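Local coordinates for tail fiber protein (Acinetobacter phage AM24, PDB 5W5P) that probably recognises and cleaves the capsular polysaccharide of the Acinetobacter host as the trimeric tailspike of the phage, at the interface of chains A and B. Coordinates in Å, arbitrary orientation; residue numbers count along the deposited sequence, not the author numbering. Chains: chain A/B, Tail fiber protein.

Contact 1: the interface of chains A and B. Residues chain A 137, 139-140, 169; chain B 102-105, 135.
A:Trp137 and A:Asn140 of strand 135-140 pack tightly against the loop residues B:Asn103 and B:Thr104 in the phage tailspike trimer. The CG2 methyl of B:Thr104 lies 3.6 Å from A:Trp137 CZ2, off the rim of the indole; on the opposite side of the plane A:Gly139 N sits above the ring centre, which may limit its tilt. The amide of B:Asn103 comes to the indole edge with its plane turned 71° from the ring, and its OD1 is 3.3 Å from A:Trp137 CH2. A:Asn140 carries CG between its backbone N and carbonyl carbon (chi1 66°), which brings ND2 over the rim of one face of the B:Trp102 indole, 3.5 Å from CZ3, amide and ring planes 66° apart. Its backbone N nears B:Asn103 O, but the N-H points elsewhere.

On the arginine side the contact is looser: B:Arg135 hides 8 Å², although A:Asp169 hides 54 Å². Carboxylate A:Asp169 OD2 comes within 2.9 Å of B:His105 N with the N-H poorly aimed, at most a strongly bent, doubtful hydrogen bond, while OD1 forms a long salt bridge of 3.6 Å to B:Arg135 NE. The same NE donates to the backbone A:Asp169 O at 2.8 Å, a bent bond entering from above the carbonyl plane.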
# COMPACT_ATOMS: atom_id res chain seq x y z
N TRP A 137 -6.65 8.61 -30.12
CA TRP A 137 -6.20 9.83 -29.46
C TRP A 137 -7.10 10.97 -29.90
O TRP A 137 -7.30 11.17 -31.11
CB TRP A 137 -4.73 10.10 -29.80
CG TRP A 137 -4.14 11.44 -29.41
CD1 TRP A 137 -3.53 11.76 -28.23
CD2 TRP A 137 -4.08 12.62 -30.22
NE1 TRP A 137 -3.11 13.07 -28.25
CE2 TRP A 137 -3.43 13.62 -29.46
CE3 TRP A 137 -4.51 12.93 -31.52
CZ2 TRP A 137 -3.20 14.91 -29.96
CZ3 TRP A 137 -4.28 14.21 -32.00
CH2 TRP A 137 -3.64 15.18 -31.23
N GLY A 139 -7.04 14.41 -29.08
CA GLY A 139 -6.56 15.76 -29.30
C GLY A 139 -6.62 16.65 -28.07
O GLY A 139 -6.75 16.19 -26.93
N ASN A 140 -6.56 17.96 -28.32
CA ASN A 140 -6.37 18.94 -27.26
C ASN A 140 -7.71 19.47 -26.73
O ASN A 140 -8.79 19.11 -27.21
CB ASN A 140 -5.49 20.10 -27.75
CG ASN A 140 -6.13 20.92 -28.86
OD1 ASN A 140 -6.94 20.43 -29.64
ND2 ASN A 140 -5.76 22.19 -28.92
N ASP A 169 -5.05 14.59 -25.44
CA ASP A 169 -4.20 15.71 -25.04
C ASP A 169 -5.04 16.83 -24.44
O ASP A 169 -4.76 18.01 -24.65
CB ASP A 169 -3.39 16.22 -26.22
CG ASP A 169 -2.08 16.83 -25.79
OD1 ASP A 169 -1.91 17.07 -24.57
OD2 ASP A 169 -1.22 17.07 -26.67
N TRP B 102 -2.48 23.27 -35.03
CA TRP B 102 -2.04 22.44 -33.92
C TRP B 102 -3.26 21.88 -33.21
O TRP B 102 -4.22 22.60 -32.95
CB TRP B 102 -1.16 23.24 -32.95
CG TRP B 102 -1.86 24.38 -32.25
CD1 TRP B 102 -2.22 25.58 -32.79
CD2 TRP B 102 -2.27 24.42 -30.87
NE1 TRP B 102 -2.83 26.36 -31.84
CE2 TRP B 102 -2.88 25.68 -30.66
CE3 TRP B 102 -2.19 23.52 -29.81
CZ2 TRP B 102 -3.40 26.05 -29.42
CZ3 TRP B 102 -2.71 23.90 -28.58
CH2 TRP B 102 -3.30 25.15 -28.40
N ASN B 103 -3.21 20.58 -32.89
CA ASN B 103 -4.27 19.92 -32.15
C ASN B 103 -3.73 19.21 -30.91
O ASN B 103 -4.45 18.42 -30.29
CB ASN B 103 -5.02 18.92 -33.04
CG ASN B 103 -4.09 17.94 -33.73
OD1 ASN B 103 -2.98 17.68 -33.27
ND2 ASN B 103 -4.55 17.40 -34.85
N THR B 104 -2.48 19.47 -30.55
CA THR B 104 -1.88 18.86 -29.38
C THR B 104 -1.64 19.90 -28.30
O THR B 104 -2.41 20.86 -28.15
CB THR B 104 -0.55 18.20 -29.74
OG1 THR B 104 0.42 19.22 -30.00
CG2 THR B 104 -0.70 17.31 -30.96
N HIS B 105 -0.55 19.73 -27.57
CA HIS B 105 -0.15 20.62 -26.49
C HIS B 105 0.65 21.80 -27.03
O HIS B 105 1.42 21.67 -27.98
CB HIS B 105 0.68 19.83 -25.49
CG HIS B 105 1.68 18.92 -26.14
ND1 HIS B 105 2.41 19.29 -27.25
CD2 HIS B 105 2.07 17.66 -25.84
CE1 HIS B 105 3.21 18.30 -27.61
NE2 HIS B 105 3.03 17.30 -26.77
N ARG B 135 -2.23 23.42 -20.83
CA ARG B 135 -1.63 22.16 -21.27
C ARG B 135 -0.36 22.51 -22.05
O ARG B 135 -0.40 22.73 -23.26
CB ARG B 135 -2.62 21.34 -22.09
CG ARG B 135 -3.86 20.95 -21.29
CD ARG B 135 -4.67 19.87 -21.96
NE ARG B 135 -3.96 18.59 -22.06
CZ ARG B 135 -3.88 17.70 -21.08
NH1 ARG B 135 -4.43 17.95 -19.91
NH2 ARG B 135 -3.22 16.57 -21.27

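Contact 2: the interface of chains A and B. Residues chain A 497, 499, 512-514; chain B 492-493, 519-521, 610.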
# COMPACT_ATOMS: atom_id res chain seq x y z
N ASN A 497 4.65 -18.29 35.11
CA ASN A 497 4.36 -19.68 34.77
C ASN A 497 5.71 -20.38 34.59
O ASN A 497 6.38 -20.19 33.57
CB ASN A 497 3.50 -19.78 33.52
CG ASN A 497 3.01 -21.19 33.25
OD1 ASN A 497 1.93 -21.58 33.71
ND2 ASN A 497 3.80 -21.97 32.52
N PHE A 499 7.31 -23.63 33.97
CA PHE A 499 7.23 -25.02 33.52
C PHE A 499 8.57 -25.69 33.79
O PHE A 499 9.58 -25.36 33.16
CB PHE A 499 6.87 -25.08 32.04
CG PHE A 499 6.84 -26.49 31.47
CD1 PHE A 499 6.50 -27.57 32.27
CD2 PHE A 499 7.16 -26.72 30.15
CE1 PHE A 499 6.48 -28.85 31.75
CE2 PHE A 499 7.14 -28.00 29.62
CZ PHE A 499 6.80 -29.06 30.42
N ALA A 512 7.80 -33.62 35.54
CA ALA A 512 7.33 -32.35 35.00
C ALA A 512 6.35 -31.73 35.98
O ALA A 512 5.53 -32.43 36.57
CB ALA A 512 6.67 -32.53 33.62
N ALA A 513 6.44 -30.41 36.13
CA ALA A 513 5.58 -29.67 37.03
C ALA A 513 5.47 -28.24 36.52
O ALA A 513 6.19 -27.83 35.60
CB ALA A 513 6.11 -29.70 38.46
N VAL A 514 4.57 -27.48 37.14
CA VAL A 514 4.42 -26.06 36.81
C VAL A 514 4.02 -25.32 38.08
O VAL A 514 3.18 -25.79 38.85
CB VAL A 514 3.40 -25.85 35.67
CG1 VAL A 514 2.12 -26.61 35.94
CG2 VAL A 514 3.11 -24.36 35.46
N CYS B 492 3.71 -28.90 27.23
CA CYS B 492 3.27 -27.53 27.42
C CYS B 492 2.58 -27.42 28.77
O CYS B 492 2.29 -28.43 29.43
CB CYS B 492 2.34 -27.07 26.29
SG CYS B 492 0.83 -28.06 26.13
N THR B 493 2.33 -26.19 29.18
CA THR B 493 1.50 -25.89 30.34
C THR B 493 0.43 -24.89 29.93
O THR B 493 0.51 -24.27 28.86
CB THR B 493 2.34 -25.33 31.51
OG1 THR B 493 3.08 -24.18 31.07
CG2 THR B 493 3.30 -26.39 32.01
N LEU B 519 -2.52 -26.66 34.39
CA LEU B 519 -2.19 -27.94 33.79
C LEU B 519 -0.72 -28.03 33.44
O LEU B 519 -0.07 -27.02 33.14
CB LEU B 519 -2.99 -28.20 32.50
CG LEU B 519 -4.49 -27.96 32.49
CD1 LEU B 519 -5.03 -28.12 31.09
CD2 LEU B 519 -5.14 -28.93 33.43
N VAL B 520 -0.20 -29.26 33.43
CA VAL B 520 1.10 -29.57 32.85
C VAL B 520 0.92 -30.80 31.98
O VAL B 520 0.27 -31.77 32.38
CB VAL B 520 2.18 -29.79 33.93
CG1 VAL B 520 1.69 -30.76 35.00
CG2 VAL B 520 3.48 -30.27 33.30
N VAL B 521 1.47 -30.76 30.76
CA VAL B 521 1.37 -31.86 29.80
C VAL B 521 2.79 -32.34 29.48
O VAL B 521 3.64 -31.53 29.10
CB VAL B 521 0.64 -31.43 28.52
CG1 VAL B 521 0.23 -32.64 27.70
CG2 VAL B 521 -0.58 -30.57 28.86
N LEU B 610 6.13 -22.59 25.69
CA LEU B 610 7.57 -22.71 25.85
C LEU B 610 7.93 -24.05 26.47
O LEU B 610 7.46 -24.37 27.57
CB LEU B 610 8.11 -21.56 26.71
CG LEU B 610 9.63 -21.45 26.78
CD1 LEU B 610 10.23 -21.30 25.40
CD2 LEU B 610 10.04 -20.28 27.67
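B:Thr493 meets A:Asn497 with one branch and A:Phe499 with the other, where strands of the C-terminal beta-rich domain of the tailspike come together. Its OG1 lies between its own backbone N and carbonyl carbon (chi1 55°), which puts CG2 anti to the carbonyl carbon, towards A:Phe499.

The polar contact is a hydrogen bond from the A:Asn497 amide, ND2 to B:Thr493 OG1, at 2.7 Å. The side chains reach tip to tip, the angle at H is 149°, and the hydroxyl oxygen is tilted 18° from the amide plane.

Apolar packing centres on A:Phe499. B:Thr493 CG2 lies over one face of the ring, near its CG and CD1 rim, 3.4 Å from CD1. On the same side but outside the rim, B:Val520 CG2 lies 3.7 Å from A:Phe499 CE1. The threonine methyl also touches A:Val514 CB at 3.7 Å. A:Val514 and B:Val520 run alongside one another, pointing opposite ways, with A:Val514 CG1 at 3.8 Å from B:Val520 CB. A:Ala512 CB adds a contact of 3.9 Å to B:Val520 CG2.

A third kind is carbonyl to ring edge: B:Leu610 O lies in the plane of the A:Phe499 ring, 3.5 Å from CD2, and A:Ala513 O from its own chain is also at the edge.

Contact 3: the interface of chains A and B. Residues chain A 508, 551-552, 554, 593; chain B 523-524, 527, 529-532.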
# COMPACT_ATOMS: atom_id res chain seq x y z
N VAL A 508 16.99 -36.64 29.59
CA VAL A 508 15.83 -37.52 29.60
C VAL A 508 14.86 -37.00 30.65
O VAL A 508 15.23 -36.86 31.82
CB VAL A 508 16.24 -38.97 29.88
CG1 VAL A 508 15.01 -39.85 30.07
CG2 VAL A 508 17.12 -39.50 28.75
N VAL A 551 3.43 -43.67 31.90
CA VAL A 551 4.47 -44.50 31.30
C VAL A 551 5.19 -43.70 30.22
O VAL A 551 4.56 -43.19 29.29
CB VAL A 551 3.88 -45.79 30.73
CG1 VAL A 551 4.99 -46.71 30.24
CG2 VAL A 551 3.01 -46.49 31.76
N ILE A 552 6.51 -43.61 30.34
CA ILE A 552 7.34 -42.98 29.31
C ILE A 552 8.26 -43.97 28.61
O ILE A 552 8.86 -43.61 27.59
CB ILE A 552 8.17 -41.82 29.89
CG1 ILE A 552 9.06 -42.31 31.03
CG2 ILE A 552 7.25 -40.70 30.37
CD1 ILE A 552 9.86 -41.22 31.70
N THR A 554 7.77 -48.00 27.79
CA THR A 554 6.99 -49.23 27.90
C THR A 554 7.85 -50.48 27.86
O THR A 554 7.35 -51.57 28.18
CB THR A 554 5.96 -49.29 26.79
OG1 THR A 554 6.62 -49.45 25.53
CG2 THR A 554 5.14 -48.01 26.76
N TYR A 593 17.78 -44.84 33.06
CA TYR A 593 18.30 -43.54 32.66
C TYR A 593 19.10 -42.84 33.75
O TYR A 593 19.69 -41.79 33.48
CB TYR A 593 17.15 -42.65 32.20
CG TYR A 593 16.29 -43.30 31.15
CD1 TYR A 593 16.72 -43.40 29.83
CD2 TYR A 593 15.05 -43.83 31.47
CE1 TYR A 593 15.94 -44.01 28.87
CE2 TYR A 593 14.26 -44.44 30.51
CZ TYR A 593 14.71 -44.52 29.21
OH TYR A 593 13.93 -45.11 28.25
N GLY B 523 4.99 -36.12 28.05
CA GLY B 523 5.10 -37.51 27.68
C GLY B 523 6.55 -37.94 27.62
O GLY B 523 7.41 -37.45 28.36
N SER B 524 6.82 -38.89 26.72
CA SER B 524 8.19 -39.36 26.53
C SER B 524 9.02 -38.29 25.83
O SER B 524 8.61 -37.74 24.80
CB SER B 524 8.18 -40.65 25.70
OG SER B 524 7.29 -41.60 26.26
N ILE B 527 13.73 -40.24 24.72
CA ILE B 527 13.66 -41.68 24.90
C ILE B 527 13.53 -42.34 23.53
O ILE B 527 12.63 -42.00 22.76
CB ILE B 527 12.48 -42.08 25.81
CG1 ILE B 527 12.71 -41.55 27.23
CG2 ILE B 527 12.30 -43.59 25.82
CD1 ILE B 527 11.53 -41.76 28.14
N THR B 529 14.14 -46.38 22.63
CA THR B 529 13.42 -47.64 22.82
C THR B 529 12.40 -47.51 23.94
O THR B 529 12.73 -47.07 25.04
CB THR B 529 14.41 -48.77 23.13
OG1 THR B 529 15.34 -48.90 22.04
CG2 THR B 529 13.67 -50.08 23.31
N GLY B 530 11.15 -47.88 23.64
CA GLY B 530 10.09 -47.88 24.62
C GLY B 530 9.26 -46.61 24.70
O GLY B 530 8.31 -46.56 25.48
N ALA B 531 9.60 -45.59 23.91
CA ALA B 531 8.87 -44.33 23.97
C ALA B 531 7.44 -44.51 23.46
O ALA B 531 7.16 -45.35 22.61
CB ALA B 531 9.59 -43.25 23.16
N THR B 532 6.54 -43.69 23.99
CA THR B 532 5.14 -43.71 23.59
C THR B 532 4.73 -42.32 23.13
O THR B 532 5.34 -41.31 23.50
CB THR B 532 4.23 -44.16 24.74
OG1 THR B 532 2.86 -44.06 24.32
CG2 THR B 532 4.44 -43.29 25.95
O HOH W 1 6.55 -48.32 23.04
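B:Ile527 reaches from a loop of the tailspike C-terminal domain in among A:Tyr593, A:Val508 and A:Ile552. At its root, CB is 4.2 Å from the phenol oxygen A:Tyr593 OH. The CG2 branch comes closer to that oxygen, at 3.3 Å. The longer branch starts with CG1 beside its backbone N and anti to the carbonyl carbon (chi1 -65°), which places CG1 4.0 Å from A:Val508 CG1. That valine methyl in turn lies over one face of the A:Tyr593 ring, towards its rim, and may limit its tilt. The branch continues extended (chi2 173°), and its tip, CD1, ends 3.3 Å from the backbone A:Ile552 O while packing on CB and CG1 of the same isoleucine at about a right angle.

A:Ile552 O is also gripped by a hydrogen bond: the hydroxyl B:Ser524 OG donates to it at 2.9 Å. In the second shell, B:Thr532 N donates to B:Ser524 OG along an almost straight line, 175° at H, which positions the hydroxyl. Beside this, A:Thr554 N donates to B:Gly530 O at 2.8 Å, a backbone pairing of the two loops. The hydroxyl A:Thr554 OG1 lies 2.7 Å from water 1, which bridges to B:Ala531 O.

Contacts 2 and 3 are neighbours, their C-alpha centres about 18 Å apart, whereas contact 1 lies about 76 Å from contact 2 and 84 Å from contact 3. Strand 509-523 of chain B joins the near pair: it supplies residues 519-521 to contact 2 and ends at residue 523 in contact 3, where the following loop takes over. In contact 1, strand 135-140 serves on both chains through different residues, as suits a cyclic trimer of identical subunits using unlike surfaces. The subunits are therefore held together at widely separated levels of the spike, which probably keeps the three chains in register along its length.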